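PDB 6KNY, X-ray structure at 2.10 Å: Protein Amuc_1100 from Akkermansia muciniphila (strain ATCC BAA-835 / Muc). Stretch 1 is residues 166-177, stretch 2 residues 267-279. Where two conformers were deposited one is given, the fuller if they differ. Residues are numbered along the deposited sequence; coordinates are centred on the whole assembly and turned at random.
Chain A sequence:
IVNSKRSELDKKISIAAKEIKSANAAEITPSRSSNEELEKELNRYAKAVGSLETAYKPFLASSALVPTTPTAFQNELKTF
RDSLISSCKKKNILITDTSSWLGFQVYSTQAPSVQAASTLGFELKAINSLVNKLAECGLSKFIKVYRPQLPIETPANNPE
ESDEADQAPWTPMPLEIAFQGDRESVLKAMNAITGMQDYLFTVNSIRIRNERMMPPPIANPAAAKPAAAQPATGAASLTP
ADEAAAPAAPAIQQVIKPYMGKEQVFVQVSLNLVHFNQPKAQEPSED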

ATOM      1  N   ASP A 166     -12.057   6.689  15.702  1.00 60.92           N
ATOM      2  CA  ASP A 166     -11.793   7.500  14.517  1.00 59.97           C
ATOM      3  C   ASP A 166     -12.432   8.871  14.669  1.00 54.85           C
ATOM      4  O   ASP A 166     -13.129   9.343  13.769  1.00 68.24           O
ATOM      5  CB  ASP A 166     -12.319   6.817  13.253  1.00 59.30           C
ATOM      6  N   GLN A 167     -12.171   9.507  15.786  1.00 49.90           N
ATOM      7  CA  GLN A 167     -12.703  10.806  16.103  1.00 44.31           C
ATOM      8  C   GLN A 167     -12.239  11.938  15.164  1.00 38.97           C
ATOM      9  O   GLN A 167     -12.993  12.804  14.872  1.00 36.11           O
ATOM     10  CB  GLN A 167     -12.323  11.128  17.545  1.00 42.49           C
ATOM     11  CG  GLN A 167     -10.820  11.006  17.771  1.00 41.42           C
ATOM     12  CD  GLN A 167     -10.275  11.844  18.906  1.00 42.05           C
ATOM     13  OE1 GLN A 167      -9.227  12.497  18.792  1.00 31.67           O
ATOM     14  NE2 GLN A 167     -10.970  11.807  20.028  1.00 47.82           N
ATOM     15  N   ALA A 168     -10.988  11.899  14.735  1.00 35.45           N
ATOM     16  CA  ALA A 168     -10.384  12.881  13.871  1.00 28.76           C
ATOM     17  C   ALA A 168     -10.838  12.790  12.432  1.00 25.77           C
ATOM     18  O   ALA A 168     -11.307  11.796  12.009  1.00 24.64           O
ATOM     19  CB  ALA A 168      -8.886  12.791  13.960  1.00 30.12           C
ATOM     20  N   PRO A 169     -10.677  13.855  11.686  1.00 25.61           N
ATOM     21  CA  PRO A 169     -11.186  13.853  10.302  1.00 26.23           C
ATOM     22  C   PRO A 169     -10.518  12.834   9.392  1.00 26.52           C
ATOM     23  O   PRO A 169     -11.089  12.512   8.334  1.00 22.45           O
ATOM     24  CB  PRO A 169     -10.903  15.285   9.815  1.00 27.97           C
ATOM     25  CG  PRO A 169     -10.709  16.076  11.053  1.00 27.71           C
ATOM     26  CD  PRO A 169     -10.067  15.151  12.028  1.00 27.02           C
ATOM     27  N   TRP A 170      -9.309  12.362   9.733  1.00 22.91           N
ATOM     28  CA  TRP A 170      -8.659  11.289   8.995  1.00 22.50           C
ATOM     29  C   TRP A 170      -7.909  10.407   9.983  1.00 22.99           C
ATOM     30  O   TRP A 170      -7.624  10.808  11.114  1.00 21.45           O
ATOM     31  CB  TRP A 170      -7.696  11.820   7.914  1.00 24.50           C
ATOM     32  CG  TRP A 170      -6.457  12.474   8.477  1.00 23.69           C
ATOM     33  CD1 TRP A 170      -5.264  11.863   8.812  1.00 23.77           C
ATOM     34  CD2 TRP A 170      -6.299  13.859   8.806  1.00 24.18           C
ATOM     35  NE1 TRP A 170      -4.382  12.798   9.314  1.00 23.01           N
ATOM     36  CE2 TRP A 170      -4.992  14.024   9.324  1.00 23.98           C
ATOM     37  CE3 TRP A 170      -7.136  14.975   8.717  1.00 25.14           C
ATOM     38  CZ2 TRP A 170      -4.504  15.266   9.741  1.00 25.94           C
ATOM     39  CZ3 TRP A 170      -6.655  16.202   9.128  1.00 26.11           C
ATOM     40  CH2 TRP A 170      -5.348  16.338   9.639  1.00 27.68           C
ATOM     41  N   THR A 171      -7.599   9.194   9.541  1.00 22.60           N
ATOM     42  CA  THR A 171      -6.798   8.242  10.302  1.00 23.03           C
ATOM     43  C   THR A 171      -5.622   7.842   9.431  1.00 23.18           C
ATOM     44  O   THR A 171      -5.833   7.359   8.307  1.00 24.61           O
ATOM     45  CB  THR A 171      -7.600   7.004  10.688  1.00 25.11           C
ATOM     46  OG1 THR A 171      -8.663   7.382  11.570  1.00 24.18           O
ATOM     47  CG2 THR A 171      -6.679   5.909  11.332  1.00 25.48           C
ATOM     48  N   PRO A 172      -4.387   8.084   9.863  1.00 22.18           N
ATOM     49  CA  PRO A 172      -3.231   7.680   9.062  1.00 22.07           C
ATOM     50  C   PRO A 172      -2.964   6.202   9.254  1.00 22.97           C
ATOM     51  O   PRO A 172      -3.081   5.674  10.365  1.00 26.68           O
ATOM     52  CB  PRO A 172      -2.081   8.511   9.654  1.00 23.16           C
ATOM     53  CG  PRO A 172      -2.452   8.622  11.135  1.00 23.59           C
ATOM     54  CD  PRO A 172      -4.008   8.680  11.159  1.00 22.42           C
ATOM     55  N   MET A 173      -2.547   5.536   8.180  1.00 21.98           N
ATOM     56  CA  MET A 173      -2.234   4.110   8.261  1.00 21.77           C
ATOM     57  C   MET A 173      -0.800   3.869   7.817  1.00 21.55           C
ATOM     58  O   MET A 173      -0.490   4.030   6.625  1.00 23.88           O
ATOM     59  CB  MET A 173      -3.218   3.298   7.419  1.00 24.06           C
ATOM     60  CG  MET A 173      -4.674   3.492   7.880  1.00 27.61           C
ATOM     61  SD  MET A 173      -5.817   2.505   6.908  1.00 29.06           S
ATOM     62  CE  MET A 173      -7.401   2.885   7.685  1.00 27.96           C
ATOM     63  N   PRO A 174       0.109   3.470   8.715  1.00 21.37           N
ATOM     64  CA  PRO A 174       1.536   3.424   8.360  1.00 21.28           C
ATOM     65  C   PRO A 174       1.888   2.206   7.530  1.00 21.94           C
ATOM     66  O   PRO A 174       1.274   1.140   7.656  1.00 22.42           O
ATOM     67  CB  PRO A 174       2.238   3.374   9.724  1.00 21.06           C
ATOM     68  CG  PRO A 174       1.245   2.658  10.599  1.00 22.22           C
ATOM     69  CD  PRO A 174      -0.131   3.091  10.121  1.00 21.08           C
ATOM     70  N   LEU A 175       2.878   2.386   6.653  1.00 23.01           N
ATOM     71  CA  LEU A 175       3.559   1.262   6.027  1.00 25.01           C
ATOM     72  C   LEU A 175       4.925   1.707   5.529  1.00 23.75           C
ATOM     73  O   LEU A 175       5.200   2.904   5.366  1.00 21.88           O
ATOM     74  CB  LEU A 175       2.743   0.676   4.874  1.00 26.02           C
ATOM     75  CG  LEU A 175       2.524   1.576   3.669  1.00 26.34           C
ATOM     76  CD1 LEU A 175       2.576   0.718   2.391  1.00 26.57           C
ATOM     77  CD2 LEU A 175       1.158   2.292   3.800  1.00 31.74           C
ATOM     78  N   GLU A 176       5.768   0.718   5.251  1.00 24.99           N
ATOM     79  CA  GLU A 176       7.093   0.942   4.692  1.00 29.10           C
ATOM     80  C   GLU A 176       7.247   0.059   3.470  1.00 24.71           C
ATOM     81  O   GLU A 176       6.842  -1.104   3.489  1.00 26.40           O
ATOM     82  CB  GLU A 176       8.213   0.575   5.681  1.00 32.76           C
ATOM     83  CG  GLU A 176       8.137   1.214   7.048  1.00 41.75           C
ATOM     84  CD  GLU A 176       9.294   0.741   7.943  1.00 47.93           C
ATOM     85  OE1 GLU A 176      10.288   0.200   7.405  1.00 49.94           O
ATOM     86  OE2 GLU A 176       9.196   0.889   9.178  1.00 50.58           O
ATOM     87  N   ILE A 177       7.872   0.588   2.431  1.00 26.07           N
ATOM     88  CA  ILE A 177       8.202  -0.198   1.253  1.00 28.01           C
ATOM     89  C   ILE A 177       9.677   0.001   0.937  1.00 30.47           C
ATOM     90  O   ILE A 177      10.183   1.130   0.964  1.00 29.70           O
ATOM     91  CB  ILE A 177       7.326   0.174   0.047  1.00 31.92           C
ATOM     92  CG1 ILE A 177       5.842   0.071   0.425  1.00 33.08           C
ATOM     93  CG2 ILE A 177       7.662  -0.718  -1.139  1.00 32.14           C
ATOM     94  CD1 ILE A 177       4.894   0.260  -0.744  1.00 37.43           C
ATOM     95  N   VAL A 267      15.839   2.115  -2.265  1.00 31.51           N
ATOM     96  CA  VAL A 267      14.887   3.018  -1.668  1.00 29.74           C
ATOM     97  C   VAL A 267      14.083   2.369  -0.580  1.00 28.66           C
ATOM     98  O   VAL A 267      13.628   1.290  -0.715  1.00 30.34           O
ATOM     99  CB  VAL A 267      13.874   3.551  -2.680  1.00 30.11           C
ATOM    100  CG1 VAL A 267      12.897   4.507  -2.032  1.00 29.48           C
ATOM    101  CG2 VAL A 267      14.561   4.231  -3.819  1.00 33.05           C
ATOM    102  N   GLN A 268      13.910   3.096   0.493  1.00 29.07           N
ATOM    103  CA  GLN A 268      13.084   2.700   1.581  1.00 28.52           C
ATOM    104  C   GLN A 268      12.291   3.913   1.984  1.00 26.40           C
ATOM    105  O   GLN A 268      12.836   4.924   2.353  1.00 23.07           O
ATOM    106  CB  GLN A 268      13.852   2.132   2.734  1.00 36.11           C
ATOM    107  CG  GLN A 268      12.910   1.428   3.667  1.00 52.95           C
ATOM    108  CD  GLN A 268      13.596   0.607   4.721  1.00 60.70           C
ATOM    109  OE1 GLN A 268      13.879  -0.574   4.530  1.00 67.84           O
ATOM    110  NE2 GLN A 268      13.860   1.227   5.851  1.00 61.37           N
ATOM    111  N   VAL A 269      10.987   3.793   1.863  1.00 25.35           N
ATOM    112  CA  VAL A 269      10.081   4.874   2.173  1.00 28.03           C
ATOM    113  C   VAL A 269       9.027   4.513   3.210  1.00 27.74           C
ATOM    114  O   VAL A 269       8.506   3.432   3.196  1.00 24.65           O
ATOM    115  CB  VAL A 269       9.425   5.435   0.898  1.00 31.37           C
ATOM    116  CG1 VAL A 269       8.624   4.384   0.188  1.00 35.91           C
ATOM    117  CG2 VAL A 269       8.531   6.591   1.231  1.00 34.14           C
ATOM    118  N   SER A 270       8.819   5.471   4.107  0.60 26.05           N
ATOM    119  CA  SER A 270       7.813   5.366   5.155  0.60 25.29           C
ATOM    120  C   SER A 270       6.613   6.194   4.724  0.60 24.17           C
ATOM    121  O   SER A 270       6.751   7.393   4.451  0.60 22.13           O
ATOM    122  CB  SER A 270       8.381   5.869   6.481  0.60 25.92           C
ATOM    123  OG  SER A 270       7.453   5.736   7.529  0.60 28.31           O
ATOM    124  N   LEU A 271       5.441   5.562   4.660  1.00 23.73           N
ATOM    125  CA  LEU A 271       4.250   6.222   4.163  1.00 24.56           C
ATOM    126  C   LEU A 271       3.163   6.222   5.224  1.00 25.44           C
ATOM    127  O   LEU A 271       3.121   5.350   6.102  1.00 25.24           O
ATOM    128  CB  LEU A 271       3.752   5.523   2.902  1.00 23.93           C
ATOM    129  CG  LEU A 271       4.781   5.475   1.760  1.00 25.39           C
ATOM    130  CD1 LEU A 271       4.387   4.415   0.748  1.00 26.33           C
ATOM    131  CD2 LEU A 271       4.909   6.831   1.081  1.00 26.29           C
ATOM    132  N   ASN A 272       2.299   7.230   5.158  1.00 23.48           N
ATOM    133  CA  ASN A 272       1.022   7.206   5.858  1.00 25.30           C
ATOM    134  C   ASN A 272      -0.070   7.274   4.803  1.00 24.31           C
ATOM    135  O   ASN A 272      -0.179   8.272   4.081  1.00 21.84           O
ATOM    136  CB  ASN A 272       0.901   8.351   6.857  1.00 30.12           C
ATOM    137  CG  ASN A 272       1.813   8.163   8.075  1.00 34.77           C
ATOM    138  OD1 ASN A 272       1.533   7.368   8.969  1.00 38.57           O
ATOM    139  ND2 ASN A 272       2.893   8.917   8.116  1.00 36.87           N
ATOM    140  N   LEU A 273      -0.833   6.188   4.687  1.00 23.40           N
ATOM    141  CA  LEU A 273      -2.063   6.186   3.903  1.00 21.51           C
ATOM    142  C   LEU A 273      -3.121   6.965   4.673  1.00 19.50           C
ATOM    143  O   LEU A 273      -3.381   6.674   5.844  1.00 19.75           O
ATOM    144  CB  LEU A 273      -2.521   4.749   3.662  1.00 21.64           C
ATOM    145  CG  LEU A 273      -3.901   4.507   3.035  1.00 23.18           C
ATOM    146  CD1 LEU A 273      -3.963   5.078   1.615  1.00 22.30           C
ATOM    147  CD2 LEU A 273      -4.269   2.998   3.087  1.00 26.95           C
ATOM    148  N   VAL A 274      -3.737   7.949   4.032  1.00 20.39           N
ATOM    149  CA  VAL A 274      -4.680   8.828   4.717  1.00 22.12           C
ATOM    150  C   VAL A 274      -6.089   8.271   4.509  1.00 24.06           C
ATOM    151  O   VAL A 274      -6.597   8.261   3.381  1.00 26.52           O
ATOM    152  CB  VAL A 274      -4.549  10.268   4.204  1.00 20.55           C
ATOM    153  CG1 VAL A 274      -5.575  11.184   4.860  1.00 21.21           C
ATOM    154  CG2 VAL A 274      -3.103  10.771   4.445  1.00 20.67           C
ATOM    155  N   HIS A 275      -6.716   7.781   5.588  1.00 24.21           N
ATOM    156  CA  HIS A 275      -8.116   7.370   5.525  1.00 24.31           C
ATOM    157  C   HIS A 275      -9.006   8.513   6.016  1.00 24.16           C
ATOM    158  O   HIS A 275      -8.961   8.875   7.196  1.00 22.40           O
ATOM    159  CB  HIS A 275      -8.404   6.115   6.350  1.00 22.20           C
ATOM    160  CG  HIS A 275      -9.840   5.688   6.246  1.00 24.31           C
ATOM    161  ND1 HIS A 275     -10.794   6.023   7.188  1.00 25.49           N
ATOM    162  CD2 HIS A 275     -10.505   5.037   5.259  1.00 27.19           C
ATOM    163  CE1 HIS A 275     -11.973   5.561   6.808  1.00 26.62           C
ATOM    164  NE2 HIS A 275     -11.822   4.944   5.650  1.00 25.27           N
ATOM    165  N   PHE A 276      -9.839   9.044   5.122  1.00 21.70           N
ATOM    166  CA  PHE A 276     -10.795  10.096   5.471  1.00 22.63           C
ATOM    167  C   PHE A 276     -12.005   9.486   6.169  1.00 22.59           C
ATOM    168  O   PHE A 276     -12.614   8.542   5.661  1.00 22.85           O
ATOM    169  CB  PHE A 276     -11.208  10.864   4.215  1.00 21.11           C
ATOM    170  CG  PHE A 276     -10.071  11.618   3.610  1.00 20.54           C
ATOM    171  CD1 PHE A 276      -9.743  12.891   4.064  1.00 22.43           C
ATOM    172  CD2 PHE A 276      -9.294  11.042   2.620  1.00 21.14           C
ATOM    173  CE1 PHE A 276      -8.648  13.583   3.533  1.00 24.43           C
ATOM    174  CE2 PHE A 276      -8.194  11.719   2.090  1.00 23.56           C
ATOM    175  CZ  PHE A 276      -7.872  12.988   2.549  1.00 23.98           C
ATOM    176  N   ASN A 277     -12.344  10.021   7.341  1.00 24.92           N
ATOM    177  CA  ASN A 277     -13.250   9.327   8.244  1.00 24.16           C
ATOM    178  C   ASN A 277     -14.701   9.777   8.102  1.00 25.08           C
ATOM    179  O   ASN A 277     -15.600   8.933   8.077  1.00 27.06           O
ATOM    180  CB  ASN A 277     -12.780   9.507   9.690  1.00 23.04           C
ATOM    181  CG  ASN A 277     -11.551   8.672  10.000  1.00 25.98           C
ATOM    182  OD1 ASN A 277     -11.327   7.624   9.366  1.00 23.49           O
ATOM    183  ND2 ASN A 277     -10.727   9.138  10.954  1.00 21.44           N
ATOM    184  N   GLN A 278     -14.946  11.071   8.020  1.00 27.70           N
ATOM    185  CA  GLN A 278     -16.342  11.523   7.988  1.00 28.86           C
ATOM    186  C   GLN A 278     -16.437  12.810   7.171  1.00 26.33           C
ATOM    187  O   GLN A 278     -16.884  13.850   7.666  1.00 26.38           O
ATOM    188  CB  GLN A 278     -16.884  11.686   9.422  1.00 32.55           C
ATOM    189  CG  GLN A 278     -16.296  12.828  10.257  1.00 37.00           C
ATOM    190  CD  GLN A 278     -15.230  12.388  11.250  1.00 47.10           C
ATOM    191  OE1 GLN A 278     -15.104  11.207  11.577  1.00 56.12           O
ATOM    192  NE2 GLN A 278     -14.447  13.350  11.733  1.00 62.39           N
ATOM    193  N   PRO A 279     -16.018  12.788   5.913  1.00 26.01           N
ATOM    194  CA  PRO A 279     -16.118  14.003   5.102  1.00 28.20           C
ATOM    195  C   PRO A 279     -17.585  14.370   4.912  1.00 31.18           C
ATOM    196  O   PRO A 279     -18.464  13.500   4.891  1.00 29.61           O
ATOM    197  CB  PRO A 279     -15.461  13.599   3.776  1.00 30.57           C
ATOM    198  CG  PRO A 279     -15.714  12.125   3.680  1.00 29.37           C
ATOM    199  CD  PRO A 279     -15.706  11.600   5.096  1.00 27.45           C
TER
HETATM  200  O   HOH W   1     -13.307  13.441   7.202  1.00 26.49           O

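The ladder between these antiparallel strands ends in a side chain that extends it: Asn 277, just past the strand, places its ND2 2.9 Å from Ala 168 O and 2.8 Å from Thr 171 OG1, donating a hydrogen bond to each. The other end of the amide is held as well: His 275 ND1 donates to Asn 277 OD1 at 2.8 Å. An asparagine suits this place because one short amide can donate two hydrogen bonds through ND2 and accept one through OD1. The backbone joins in, Asn 277 N donating to Pro 169 O at 3.0 Å, and the same carbonyl receives a water, 2.7 Å away, that in turn accepts from Gln 278 N at 3.0 Å.

Along the strands, paired hydrogen bonds repeat at every second residue. Thr 171 N meets His 275 O at 2.7 Å, and His 275 N returns to Thr 171 O at 2.9 Å; Met 173 with Leu 273, Leu 175 with Leu 271 and Ile 177 with Val 269 do the same. Pro 172 and Pro 174, which have no amide proton, fall in the non-hydrogen-bonded pairs, so the ladder loses nothing to them. Their alpha carbons still face the partner strand: Pro 172 CA and Pro 174 CA lie 3.4 Å from Leu 273 O and Leu 271 O respectively, as CA-H...O contacts.

The alternation also sorts the side chains. Met 173, Leu 175, Ile 177, Val 269, Leu 271 and Leu 273 form the buried, apolar part of one face, with Thr 171 and His 275 at its end toward Asn 277; here Met 173 CB sits 4.1 Å from Leu 273 CB and Leu 175 CG 4.2 Å from Leu 271 CB. An extended Met 173 carries its CE to 3.6 Å from His 275 CB. The other face, with Pro 174, Glu 176, Ser 270 and Asn 272, is more open and mixed, though Trp 170 CB still packs 3.8 Å from Val 274 CG1.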